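Local coordinates for transcriptional regulator, GntR family (Ralstonia eutropha, PDB 3IHU), which probably binds DNA as a transcription factor of the GntR family, pairing a winged helix-turn-helix domain with an all-helical FCD domain, at residues 21-24 / 25-28; 32-35 / 36-40; 164-167 / 168-171; 51-54 / 55-59. One frame throughout, in Å; residues are numbered along the deposited sequence.

Contact 1 of 4, residues 21-24 / 25-28; sequences VFFG and IMSG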
ATOM      1  N   VAL A  21       7.690   4.716 -13.172  1.00 23.81           N
ATOM      2  CA  VAL A  21       7.401   3.293 -13.447  1.00 23.34           C
ATOM      3  C   VAL A  21       7.270   2.459 -12.158  1.00 23.91           C
ATOM      4  O   VAL A  21       6.394   1.563 -12.024  1.00 22.85           O
ATOM      5  CB  VAL A  21       8.487   2.693 -14.354  1.00 23.05           C
ATOM      6  CG1 VAL A  21       8.171   1.262 -14.682  1.00 22.69           C
ATOM      7  CG2 VAL A  21       8.647   3.547 -15.628  1.00 22.01           C
ATOM      8  N   PHE A  22       8.162   2.704 -11.218  1.00 23.87           N
ATOM      9  CA  PHE A  22       8.145   1.962  -9.950  1.00 24.53           C
ATOM     10  C   PHE A  22       6.813   2.164  -9.225  1.00 24.99           C
ATOM     11  O   PHE A  22       6.117   1.197  -8.895  1.00 23.93           O
ATOM     12  CB  PHE A  22       9.291   2.423  -9.072  1.00 24.64           C
ATOM     13  CG  PHE A  22       9.392   1.708  -7.747  1.00 27.56           C
ATOM     14  CD1 PHE A  22       9.930   0.441  -7.664  1.00 30.64           C
ATOM     15  CD2 PHE A  22       9.002   2.345  -6.575  1.00 33.28           C
ATOM     16  CE1 PHE A  22      10.066  -0.198  -6.437  1.00 32.25           C
ATOM     17  CE2 PHE A  22       9.132   1.693  -5.341  1.00 34.27           C
ATOM     18  CZ  PHE A  22       9.660   0.428  -5.289  1.00 32.79           C
ATOM     19  N   PHE A  23       6.431   3.416  -9.046  1.00 25.51           N
ATOM     20  CA  PHE A  23       5.181   3.715  -8.367  1.00 26.92           C
ATOM     21  C   PHE A  23       3.950   3.485  -9.246  1.00 26.03           C
ATOM     22  O   PHE A  23       2.889   3.092  -8.737  1.00 27.20           O
ATOM     23  CB  PHE A  23       5.226   5.120  -7.777  1.00 26.92           C
ATOM     24  CG  PHE A  23       6.209   5.242  -6.646  1.00 31.04           C
ATOM     25  CD1 PHE A  23       5.972   4.582  -5.426  1.00 35.14           C
ATOM     26  CD2 PHE A  23       7.367   5.991  -6.783  1.00 34.89           C
ATOM     27  CE1 PHE A  23       6.884   4.682  -4.363  1.00 35.36           C
ATOM     28  CE2 PHE A  23       8.285   6.083  -5.733  1.00 36.27           C
ATOM     29  CZ  PHE A  23       8.039   5.432  -4.524  1.00 36.65           C
ATOM     30  N   GLY A  24       4.092   3.706 -10.550  1.00 25.28           N
ATOM     31  CA  GLY A  24       3.032   3.427 -11.496  1.00 23.87           C
ATOM     32  C   GLY A  24       2.571   1.983 -11.536  1.00 23.23           C
ATOM     33  O   GLY A  24       1.357   1.715 -11.659  1.00 21.44           O
ATOM     34  N   ILE A  25       3.512   1.034 -11.440  1.00 22.46           N
ATOM     35  CA  ILE A  25       3.125  -0.371 -11.491  1.00 22.87           C
ATOM     36  C   ILE A  25       2.520  -0.775 -10.144  1.00 24.42           C
ATOM     37  O   ILE A  25       1.559  -1.517 -10.073  1.00 23.26           O
ATOM     38  CB  ILE A  25       4.286  -1.267 -11.903  1.00 23.30           C
ATOM     39  CG1 ILE A  25       4.561  -1.092 -13.412  1.00 21.05           C
ATOM     40  CG2 ILE A  25       3.980  -2.719 -11.570  1.00 23.14           C
ATOM     41  CD1 ILE A  25       5.912  -1.653 -13.841  1.00 22.67           C
HETATM   42  N   MSE A  26       3.059  -0.235  -9.077  1.00 25.89           N
HETATM   43  CA  MSE A  26       2.505  -0.521  -7.752  1.00 28.05           C
HETATM   44  C   MSE A  26       1.112   0.078  -7.598  1.00 26.94           C
HETATM   45  O   MSE A  26       0.192  -0.625  -7.187  1.00 27.02           O
HETATM   46  CB  MSE A  26       3.484  -0.099  -6.648  1.00 28.57           C
HETATM   47  CG  MSE A  26       4.238  -1.353  -6.143  1.00 32.90           C
HETATM   48 SE   MSE A  26       5.794  -0.987  -5.155  0.75 43.55          SE
HETATM   49  CE  MSE A  26       5.418   0.878  -4.732  1.00 35.42           C
ATOM     50  N   SER A  27       0.929   1.323  -8.002  1.00 27.48           N
ATOM     51  CA  SER A  27      -0.414   1.892  -7.964  1.00 27.84           C
ATOM     52  C   SER A  27      -1.399   1.210  -8.933  1.00 26.38           C
ATOM     53  O   SER A  27      -2.549   0.954  -8.557  1.00 25.90           O
ATOM     54  CB  SER A  27      -0.404   3.388  -8.205  1.00 27.84           C
ATOM     55  OG  SER A  27       0.212   3.661  -9.436  1.00 33.27           O
ATOM     56  N   GLY A  28      -0.945   0.911 -10.153  1.00 24.18           N
ATOM     57  CA  GLY A  28      -1.749   0.169 -11.122  1.00 22.49           C
ATOM     58  C   GLY A  28      -2.212  -1.196 -10.628  1.00 21.61           C
ATOM     59  O   GLY A  28      -3.326  -1.612 -10.913  1.00 20.28           O
TER

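Contact 2 of 4, residues 32-35 / 36-40; sequences GTFV and PGQRL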
ATOM      1  N   GLY A  32      -5.945  -1.837 -10.484  1.00 20.89           N
ATOM      2  CA  GLY A  32      -6.467  -2.834 -11.410  1.00 20.89           C
ATOM      3  C   GLY A  32      -6.012  -2.673 -12.844  1.00 20.18           C
ATOM      4  O   GLY A  32      -6.474  -3.403 -13.695  1.00 21.74           O
ATOM      5  N   THR A  33      -5.111  -1.743 -13.130  1.00 18.61           N
ATOM      6  CA  THR A  33      -4.613  -1.575 -14.505  1.00 18.39           C
ATOM      7  C   THR A  33      -3.415  -2.499 -14.845  1.00 17.60           C
ATOM      8  O   THR A  33      -3.054  -2.613 -15.980  1.00 17.35           O
ATOM      9  CB  THR A  33      -4.161  -0.149 -14.746  1.00 18.21           C
ATOM     10  OG1 THR A  33      -3.247   0.211 -13.713  1.00 18.29           O
ATOM     11  CG2 THR A  33      -5.395   0.835 -14.761  1.00 19.84           C
ATOM     12  N   PHE A  34      -2.765  -3.059 -13.830  1.00 16.92           N
ATOM     13  CA  PHE A  34      -1.793  -4.122 -14.001  1.00 16.93           C
ATOM     14  C   PHE A  34      -2.290  -5.244 -13.081  1.00 17.49           C
ATOM     15  O   PHE A  34      -2.914  -4.955 -12.055  1.00 16.87           O
ATOM     16  CB  PHE A  34      -0.391  -3.665 -13.524  1.00 17.41           C
ATOM     17  CG  PHE A  34       0.295  -2.716 -14.454  1.00 18.61           C
ATOM     18  CD1 PHE A  34       0.097  -1.357 -14.333  1.00 19.72           C
ATOM     19  CD2 PHE A  34       1.139  -3.171 -15.457  1.00 19.32           C
ATOM     20  CE1 PHE A  34       0.689  -0.484 -15.209  1.00 20.39           C
ATOM     21  CE2 PHE A  34       1.752  -2.302 -16.332  1.00 19.21           C
ATOM     22  CZ  PHE A  34       1.521  -0.949 -16.209  1.00 20.54           C
ATOM     23  N   VAL A  35      -2.002  -6.502 -13.429  1.00 17.97           N
ATOM     24  CA  VAL A  35      -2.465  -7.644 -12.646  1.00 17.47           C
ATOM     25  C   VAL A  35      -1.362  -8.682 -12.317  1.00 18.32           C
ATOM     26  O   VAL A  35      -0.384  -8.842 -13.050  1.00 16.80           O
ATOM     27  CB  VAL A  35      -3.599  -8.368 -13.357  1.00 18.04           C
ATOM     28  CG1 VAL A  35      -4.809  -7.416 -13.445  1.00 18.71           C
ATOM     29  CG2 VAL A  35      -3.157  -8.893 -14.756  1.00 17.58           C
ATOM     30  N   PRO A  36      -1.534  -9.411 -11.208  1.00 18.53           N
ATOM     31  CA  PRO A  36      -0.644 -10.526 -10.908  1.00 19.27           C
ATOM     32  C   PRO A  36      -0.562 -11.481 -12.091  1.00 18.24           C
ATOM     33  O   PRO A  36      -1.594 -11.759 -12.732  1.00 18.18           O
ATOM     34  CB  PRO A  36      -1.337 -11.200  -9.708  1.00 20.53           C
ATOM     35  CG  PRO A  36      -2.078 -10.064  -9.050  1.00 19.98           C
ATOM     36  CD  PRO A  36      -2.590  -9.246 -10.205  1.00 19.68           C
ATOM     37  N   GLY A  37       0.647 -11.920 -12.447  1.00 17.29           N
ATOM     38  CA  GLY A  37       0.836 -12.852 -13.583  1.00 16.29           C
ATOM     39  C   GLY A  37       1.060 -12.136 -14.886  1.00 16.05           C
ATOM     40  O   GLY A  37       1.317 -12.730 -15.924  1.00 14.38           O
ATOM     41  N   GLN A  38       0.954 -10.819 -14.874  1.00 15.50           N
ATOM     42  CA  GLN A  38       1.080 -10.120 -16.139  1.00 14.98           C
ATOM     43  C   GLN A  38       2.543 -10.081 -16.631  1.00 15.82           C
ATOM     44  O   GLN A  38       3.486  -9.872 -15.830  1.00 15.85           O
ATOM     45  CB  GLN A  38       0.575  -8.709 -15.986  1.00 14.36           C
ATOM     46  CG  GLN A  38       0.464  -8.014 -17.260  1.00 14.19           C
ATOM     47  CD  GLN A  38      -0.206  -6.645 -17.096  1.00 13.30           C
ATOM     48  OE1 GLN A  38      -0.656  -6.293 -16.005  1.00 11.24           O
ATOM     49  NE2 GLN A  38      -0.220  -5.862 -18.159  1.00 13.53           N
ATOM     50  N   ARG A  39       2.688 -10.313 -17.925  1.00 16.57           N
ATOM     51  CA  ARG A  39       3.951 -10.180 -18.626  1.00 19.57           C
ATOM     52  C   ARG A  39       4.219  -8.760 -19.014  1.00 19.08           C
ATOM     53  O   ARG A  39       3.403  -8.173 -19.707  1.00 21.44           O
ATOM     54  CB  ARG A  39       3.880 -10.924 -19.928  1.00 20.83           C
ATOM     55  CG  ARG A  39       4.075 -12.339 -19.735  1.00 23.08           C
ATOM     56  CD  ARG A  39       5.465 -12.809 -20.163  1.00 26.72           C
ATOM     57  NE  ARG A  39       5.482 -14.201 -19.743  1.00 28.82           N
ATOM     58  CZ  ARG A  39       6.558 -14.911 -19.447  1.00 31.60           C
ATOM     59  NH1 ARG A  39       7.791 -14.399 -19.559  1.00 28.69           N
ATOM     60  NH2 ARG A  39       6.369 -16.157 -19.029  1.00 33.03           N
ATOM     61  N   LEU A  40       5.313  -8.186 -18.539  1.00 18.87           N
ATOM     62  CA  LEU A  40       5.648  -6.824 -18.887  1.00 18.19           C
ATOM     63  C   LEU A  40       6.731  -6.803 -19.930  1.00 18.81           C
ATOM     64  O   LEU A  40       7.730  -7.493 -19.805  1.00 18.38           O
ATOM     65  CB  LEU A  40       6.085  -6.057 -17.661  1.00 18.20           C
ATOM     66  CG  LEU A  40       5.100  -6.034 -16.518  1.00 18.90           C
ATOM     67  CD1 LEU A  40       5.729  -5.372 -15.270  1.00 19.13           C
ATOM     68  CD2 LEU A  40       3.804  -5.370 -16.983  1.00 17.79           C
TER
HETATM   69  O   HOH W   1      -1.400  -3.045 -18.126  1.00 24.45           O

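Contact 3 of 4, residues 164-167 / 168-171; sequences IHMP and IVHA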
ATOM      1  N   ILE A 164       4.288  -1.999   3.207  1.00 37.41           N
ATOM      2  CA  ILE A 164       3.076  -1.763   3.991  1.00 37.09           C
ATOM      3  C   ILE A 164       1.832  -1.849   3.135  1.00 35.85           C
ATOM      4  O   ILE A 164       0.777  -2.261   3.600  1.00 37.35           O
ATOM      5  CB  ILE A 164       3.182  -0.385   4.701  1.00 36.64           C
ATOM      6  CG1 ILE A 164       3.988  -0.514   5.976  1.00 37.39           C
ATOM      7  CG2 ILE A 164       1.840   0.150   5.043  1.00 39.01           C
ATOM      8  CD1 ILE A 164       4.560   0.782   6.457  1.00 37.19           C
ATOM      9  N   HIS A 165       1.962  -1.495   1.872  1.00 34.85           N
ATOM     10  CA  HIS A 165       0.812  -1.356   0.965  1.00 34.76           C
ATOM     11  C   HIS A 165       0.256  -2.689   0.441  1.00 32.86           C
ATOM     12  O   HIS A 165      -0.920  -2.759   0.058  1.00 33.21           O
ATOM     13  CB  HIS A 165       1.218  -0.462  -0.229  1.00 35.14           C
ATOM     14  CG  HIS A 165       1.571   0.933   0.160  1.00 37.38           C
ATOM     15  ND1 HIS A 165       0.691   1.761   0.820  1.00 39.86           N
ATOM     16  CD2 HIS A 165       2.701   1.659  -0.025  1.00 39.47           C
ATOM     17  CE1 HIS A 165       1.253   2.941   1.015  1.00 38.62           C
ATOM     18  NE2 HIS A 165       2.479   2.899   0.523  1.00 40.88           N
HETATM   19  N   MSE A 166       1.121  -3.708   0.392  1.00 30.32           N
HETATM   20  CA  MSE A 166       0.756  -5.055  -0.081  0.60 28.98           C
HETATM   21  C   MSE A 166       0.048  -5.112  -1.419  1.00 27.95           C
HETATM   22  O   MSE A 166      -1.032  -5.671  -1.534  1.00 27.01           O
HETATM   23  CB  MSE A 166      -0.119  -5.740   0.956  0.60 28.49           C
HETATM   24  CG  MSE A 166       0.584  -6.057   2.177  0.60 27.37           C
HETATM   25 SE   MSE A 166      -0.601  -7.087   3.203  0.45 25.13          SE
HETATM   26  CE  MSE A 166      -1.544  -5.646   4.125  0.60 15.28           C
ATOM     27  N   PRO A 167       0.666  -4.544  -2.456  1.00 27.16           N
ATOM     28  CA  PRO A 167      -0.005  -4.393  -3.766  1.00 25.81           C
ATOM     29  C   PRO A 167      -0.404  -5.706  -4.399  1.00 25.11           C
ATOM     30  O   PRO A 167      -1.515  -5.821  -4.904  1.00 25.38           O
ATOM     31  CB  PRO A 167       1.032  -3.635  -4.628  1.00 26.25           C
ATOM     32  CG  PRO A 167       2.341  -3.694  -3.838  1.00 26.77           C
ATOM     33  CD  PRO A 167       1.985  -3.882  -2.407  1.00 27.33           C
ATOM     34  N   ILE A 168       0.455  -6.720  -4.341  1.00 24.65           N
ATOM     35  CA  ILE A 168       0.084  -8.016  -4.903  1.00 24.55           C
ATOM     36  C   ILE A 168      -1.084  -8.640  -4.159  1.00 22.83           C
ATOM     37  O   ILE A 168      -2.043  -9.047  -4.798  1.00 23.98           O
ATOM     38  CB  ILE A 168       1.219  -9.067  -4.956  1.00 24.34           C
ATOM     39  CG1 ILE A 168       2.421  -8.525  -5.688  1.00 27.50           C
ATOM     40  CG2 ILE A 168       0.723 -10.333  -5.723  1.00 21.77           C
ATOM     41  CD1 ILE A 168       2.165  -8.394  -7.133  1.00 29.72           C
ATOM     42  N   VAL A 169      -1.011  -8.696  -2.838  1.00 22.39           N
ATOM     43  CA  VAL A 169      -2.102  -9.192  -1.991  1.00 21.43           C
ATOM     44  C   VAL A 169      -3.418  -8.442  -2.298  1.00 22.16           C
ATOM     45  O   VAL A 169      -4.467  -9.047  -2.523  1.00 21.69           O
ATOM     46  CB  VAL A 169      -1.742  -9.057  -0.479  1.00 22.71           C
ATOM     47  CG1 VAL A 169      -2.903  -9.515   0.410  1.00 21.63           C
ATOM     48  CG2 VAL A 169      -0.508  -9.850  -0.158  1.00 21.27           C
ATOM     49  N   HIS A 170      -3.342  -7.126  -2.357  1.00 22.91           N
ATOM     50  CA  HIS A 170      -4.524  -6.305  -2.714  1.00 24.31           C
ATOM     51  C   HIS A 170      -5.150  -6.840  -3.971  1.00 23.39           C
ATOM     52  O   HIS A 170      -6.326  -7.121  -3.993  1.00 23.11           O
ATOM     53  CB  HIS A 170      -4.126  -4.847  -2.914  1.00 25.31           C
ATOM     54  CG  HIS A 170      -5.288  -3.908  -3.011  1.00 28.46           C
ATOM     55  ND1 HIS A 170      -6.120  -3.856  -4.119  1.00 31.42           N
ATOM     56  CD2 HIS A 170      -5.750  -2.979  -2.143  1.00 28.74           C
ATOM     57  CE1 HIS A 170      -7.054  -2.941  -3.921  1.00 30.98           C
ATOM     58  NE2 HIS A 170      -6.863  -2.406  -2.724  1.00 32.65           N
ATOM     59  N   ALA A 171      -4.346  -7.011  -5.020  1.00 24.67           N
ATOM     60  CA  ALA A 171      -4.852  -7.440  -6.324  1.00 24.39           C
ATOM     61  C   ALA A 171      -5.312  -8.873  -6.337  1.00 25.17           C
ATOM     62  O   ALA A 171      -6.448  -9.185  -6.663  1.00 25.57           O
ATOM     63  CB  ALA A 171      -3.744  -7.203  -7.410  1.00 24.65           C
TER

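Contact 4 of 4, residues 51-54 / 55-59; sequences VGRN and SVREA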
ATOM      1  N   VAL A  51       8.737   7.069 -20.491  1.00 16.37           N
ATOM      2  CA  VAL A  51      10.143   7.201 -20.058  1.00 17.11           C
ATOM      3  C   VAL A  51      11.021   6.293 -20.925  1.00 18.02           C
ATOM      4  O   VAL A  51      10.502   5.515 -21.722  1.00 18.76           O
ATOM      5  CB  VAL A  51      10.280   6.864 -18.570  1.00 17.60           C
ATOM      6  CG1 VAL A  51       9.343   7.757 -17.726  1.00 18.38           C
ATOM      7  CG2 VAL A  51       9.963   5.398 -18.328  1.00 14.91           C
ATOM      8  N   GLY A  52      12.346   6.403 -20.783  1.00 18.25           N
ATOM      9  CA  GLY A  52      13.283   5.646 -21.614  1.00 17.27           C
ATOM     10  C   GLY A  52      13.610   4.271 -21.037  1.00 17.40           C
ATOM     11  O   GLY A  52      13.294   3.967 -19.864  1.00 16.39           O
ATOM     12  N   ARG A  53      14.262   3.468 -21.870  1.00 17.10           N
ATOM     13  CA  ARG A  53      14.709   2.136 -21.522  1.00 18.26           C
ATOM     14  C   ARG A  53      15.473   2.050 -20.203  1.00 18.73           C
ATOM     15  O   ARG A  53      15.098   1.236 -19.353  1.00 17.89           O
ATOM     16  CB  ARG A  53      15.562   1.540 -22.619  1.00 17.95           C
ATOM     17  CG  ARG A  53      14.814   1.318 -23.907  1.00 19.48           C
ATOM     18  CD  ARG A  53      15.763   0.859 -24.995  1.00 20.47           C
ATOM     19  NE  ARG A  53      15.118   0.781 -26.318  1.00 23.19           N
ATOM     20  CZ  ARG A  53      14.274  -0.192 -26.692  1.00 27.33           C
ATOM     21  NH1 ARG A  53      13.953  -1.182 -25.857  1.00 30.70           N
ATOM     22  NH2 ARG A  53      13.742  -0.201 -27.911  1.00 28.20           N
ATOM     23  N   ASN A  54      16.507   2.869 -20.007  1.00 18.66           N
ATOM     24  CA  ASN A  54      17.275   2.802 -18.740  1.00 19.87           C
ATOM     25  C   ASN A  54      16.387   2.944 -17.523  1.00 19.88           C
ATOM     26  O   ASN A  54      16.521   2.174 -16.562  1.00 21.36           O
ATOM     27  CB  ASN A  54      18.456   3.804 -18.689  1.00 19.51           C
ATOM     28  CG  ASN A  54      19.637   3.353 -19.539  1.00 21.50           C
ATOM     29  OD1 ASN A  54      19.616   2.237 -20.083  1.00 25.09           O
ATOM     30  ND2 ASN A  54      20.682   4.220 -19.674  1.00 19.54           N
ATOM     31  N   SER A  55      15.454   3.891 -17.563  1.00 19.60           N
ATOM     32  CA  SER A  55      14.546   4.091 -16.441  1.00 19.38           C
ATOM     33  C   SER A  55      13.613   2.890 -16.216  1.00 19.03           C
ATOM     34  O   SER A  55      13.389   2.521 -15.067  1.00 18.30           O
ATOM     35  CB  SER A  55      13.731   5.396 -16.590  1.00 19.86           C
ATOM     36  OG  SER A  55      14.602   6.515 -16.687  1.00 20.81           O
ATOM     37  N   VAL A  56      13.098   2.282 -17.286  1.00 18.72           N
ATOM     38  CA  VAL A  56      12.292   1.055 -17.147  1.00 19.27           C
ATOM     39  C   VAL A  56      13.121  -0.028 -16.474  1.00 20.18           C
ATOM     40  O   VAL A  56      12.699  -0.603 -15.493  1.00 21.13           O
ATOM     41  CB  VAL A  56      11.754   0.524 -18.492  1.00 19.32           C
ATOM     42  CG1 VAL A  56      11.151  -0.882 -18.315  1.00 19.53           C
ATOM     43  CG2 VAL A  56      10.739   1.507 -19.090  1.00 17.95           C
ATOM     44  N   ARG A  57      14.316  -0.265 -16.995  1.00 20.86           N
ATOM     45  CA  ARG A  57      15.180  -1.283 -16.452  1.00 21.60           C
ATOM     46  C   ARG A  57      15.437  -1.081 -14.965  1.00 22.26           C
ATOM     47  O   ARG A  57      15.339  -2.019 -14.176  1.00 21.82           O
ATOM     48  CB  ARG A  57      16.478  -1.307 -17.235  1.00 21.81           C
ATOM     49  CG  ARG A  57      16.274  -1.874 -18.603  1.00 22.52           C
ATOM     50  CD  ARG A  57      17.553  -1.903 -19.403  1.00 22.83           C
ATOM     51  NE  ARG A  57      17.220  -2.069 -20.816  1.00 23.56           N
ATOM     52  CZ  ARG A  57      18.034  -1.843 -21.838  1.00 24.82           C
ATOM     53  NH1 ARG A  57      19.298  -1.439 -21.651  1.00 26.81           N
ATOM     54  NH2 ARG A  57      17.582  -2.026 -23.073  1.00 25.53           N
ATOM     55  N   GLU A  58      15.749   0.152 -14.591  1.00 23.32           N
ATOM     56  CA  GLU A  58      15.999   0.498 -13.210  1.00 24.01           C
ATOM     57  C   GLU A  58      14.763   0.301 -12.335  1.00 24.39           C
ATOM     58  O   GLU A  58      14.851  -0.240 -11.216  1.00 23.74           O
ATOM     59  CB  GLU A  58      16.498   1.946 -13.121  1.00 24.63           C
ATOM     60  CG  GLU A  58      16.657   2.410 -11.683  1.00 28.13           C
ATOM     61  CD  GLU A  58      17.136   3.853 -11.562  1.00 31.53           C
ATOM     62  OE1 GLU A  58      17.901   4.312 -12.441  1.00 35.12           O
ATOM     63  OE2 GLU A  58      16.724   4.519 -10.588  1.00 34.16           O
ATOM     64  N   ALA A  59      13.602   0.742 -12.831  1.00 23.60           N
ATOM     65  CA  ALA A  59      12.353   0.558 -12.099  1.00 23.40           C
ATOM     66  C   ALA A  59      12.058  -0.940 -11.926  1.00 22.66           C
ATOM     67  O   ALA A  59      11.648  -1.381 -10.838  1.00 23.69           O
ATOM     68  CB  ALA A  59      11.211   1.267 -12.793  1.00 21.89           C
TER

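Contact 1 of 4, residues 21-24 / 25-28
The ring of F22 has the selenium of selenomethionine M26 over one face, 4.5 Å from the ring centroid and 24° off its normal, a Met-aromatic contact made with selenium in place of sulfur. At the edge of the same ring, in its plane, lies CZ of F23. F23 in turn receives F22 CD2 over the centre of one face, while the terminal methyl CE of M26 reaches its ring obliquely, 3.8 Å from CD1. All of this is one side of helix 17-31, the first helix of the winged helix-turn-helix domain; F22 and F23 are adjacent, and M26 follows them four and three residues on. The M26 chain bends at its last torsion (chi3 18°), which turns CE back so that it fits between the two phenylalanines, 3.9 Å from F22 CE2.

On another side of the helix V21 and I25 lie side by side, with V21 CG1 3.8 Å from I25 CD1. Both also pack on F49 of helix 42-49. V21 and F22 meet helix 53-65 through A59 and L63 respectively, and R62 of that helix makes a cation-pi contact with F22.

Regular backbone bonds run from I25 N to V21 O and from G28 N to G24 O, whereas the one from M26 N to F22 O is weak. S27 N to F23 O is shorter and straighter, 2.7 Å and 168°. The S27 hydroxyl turns back over this turn of the helix: OG lies 2.8 Å from F23 O and 3.2 Å from G24 O, and its single proton could serve either carbonyl.

Contact 2 of 4, residues 32-35 / 36-40
P36 takes the first corner of a type II beta turn from V35 to Q38, with its ring CD set against V35 CB by the intervening peptide bond. The turn lies in the loop between helix 17-31 and strand 39-40, an edge strand of the small antiparallel sheet in the winged helix-turn-helix domain. P36 also packs on L29 and, from helix 167-172 of the FCD domain, on A171 and Q172. G37 takes the second corner with positive phi (91°), as a type II turn favours. Q38 closes the turn with its N bonded to V35 O at 3.0 Å, and its side chain folds back to the main chain of V35. With CG anti to the backbone N (chi1 -171°) and the chain extended beyond it, the amide accepts V35 N at OE1, 2.9 Å away and in the plane of the amide carbonyl; OE1 also lies 3.2 Å from F34 CA. NE2 donates to a water that itself donates to T33 O, so both amide atoms are held and its flip is fixed. This water also sits over one face of the F34 ring, toward the rim. L40, whose side chain crosses that of F34 at about a right angle, brings CD2 to the ring edge, 3.7 Å from F34 CE2.

Contact 3 of 4, residues 164-167 / 168-171
M166 and V169 meet through their first side-chain carbons, CB to CB at 4.0 Å, where the chain turns from helix 155-165 into the short helix 167-172. V169 CB also rests 3.6 Å from M166 O. That carbonyl accepts the N-H of H170 at 2.9 Å in a nearly straight bond (169° at the hydrogen). One residue on, P167 O takes A171 N at 3.1 Å, and the A171 methyl lies against the same oxygen, CB at 3.6 Å. H170 CB fits between the two carbonyls, 3.4 Å from P167 O, before its imidazole, with CG anti to the backbone N (chi1 -169°), leads away from the turn toward L175.

M166 is the N-cap residue of the new helix and, at the same time, the first residue after the old one to leave helical angles, with positive phi (50°). P167 follows as the first residue of helix 167-172, a position where proline is well suited because no N-H is needed there. The break at M166 lies between two consecutive helices of the all-helical FCD domain.

Neighbouring helices pack round this break. In the conformer described, the selenomethionine chain of M166 touches V90, L91 and A94 of helix 84-105, while on the side of the GntR-family domain P167 meets M26 and I168 meets L29, both of helix 17-31. H170 touches E30 of that helix. Before the break, H165 is held by a hydrogen bond between its ND1 and NH1 of R141, the arginine being the donor, and by an edge-to-face contact with F161.

Contact 4 of 4, residues 51-54 / 55-59
Apolar contact between the segments is limited to V51, whose CG2 lies 4.0 Å from CG2 of V56 and 4.1 Å from CB of S55 at the start of helix 53-65, the two valine side chains crossing each other. V51 also packs on T20 and V21 of helix 17-31, and V56 on L45 and V46 of helix 42-49.

Backbone hydrogen bonds begin at G52, the N-cap residue: V56 N donates to G52 O at 3.1 Å. R57 N to R53 O is almost straight (175°), and E58 N to N54 O is 2.9 Å long. In a winged helix-turn-helix of the GntR family, helix 53-65 probably corresponds to the recognition helix, and its exposed N-terminal end, with R53 and N54, may face DNA.

Two arginines meet across the segments. R53 and R57 run extended and cross, with the guanidinium planes 43° apart; R53 CB lies over one face of the R57 guanidinium toward its rim, and R53 CD is 3.9 Å from R57 NH2. Both form salt bridges with E42, R53 NH1 to OE1 and R57 NE to OE2, so one carboxylate probably offsets two positive charges.

Contacts 1, 2 and 4 belong to the winged helix-turn-helix domain and follow one another along the chain as 1, 2, 4; contact 3 comes last, in the FCD domain. Contact 1, on helix 17-31, is the common neighbour. Its centre is about 11 Å from that of contact 2, about 12 Å from contact 3 and about 13 Å from contact 4, and it touches all three. M26 CG meets P167 CG at 3.8 Å, and P36 CD meets A171 CB at 3.6 Å, so helix 17-31 and the turn before strand 39-40 both pack against helix 167-172 across the domain interface. Contact 4 stands apart from contact 3, with centres about 23 Å apart, leaving the likely DNA-reading helix on the far side of helix 17-31.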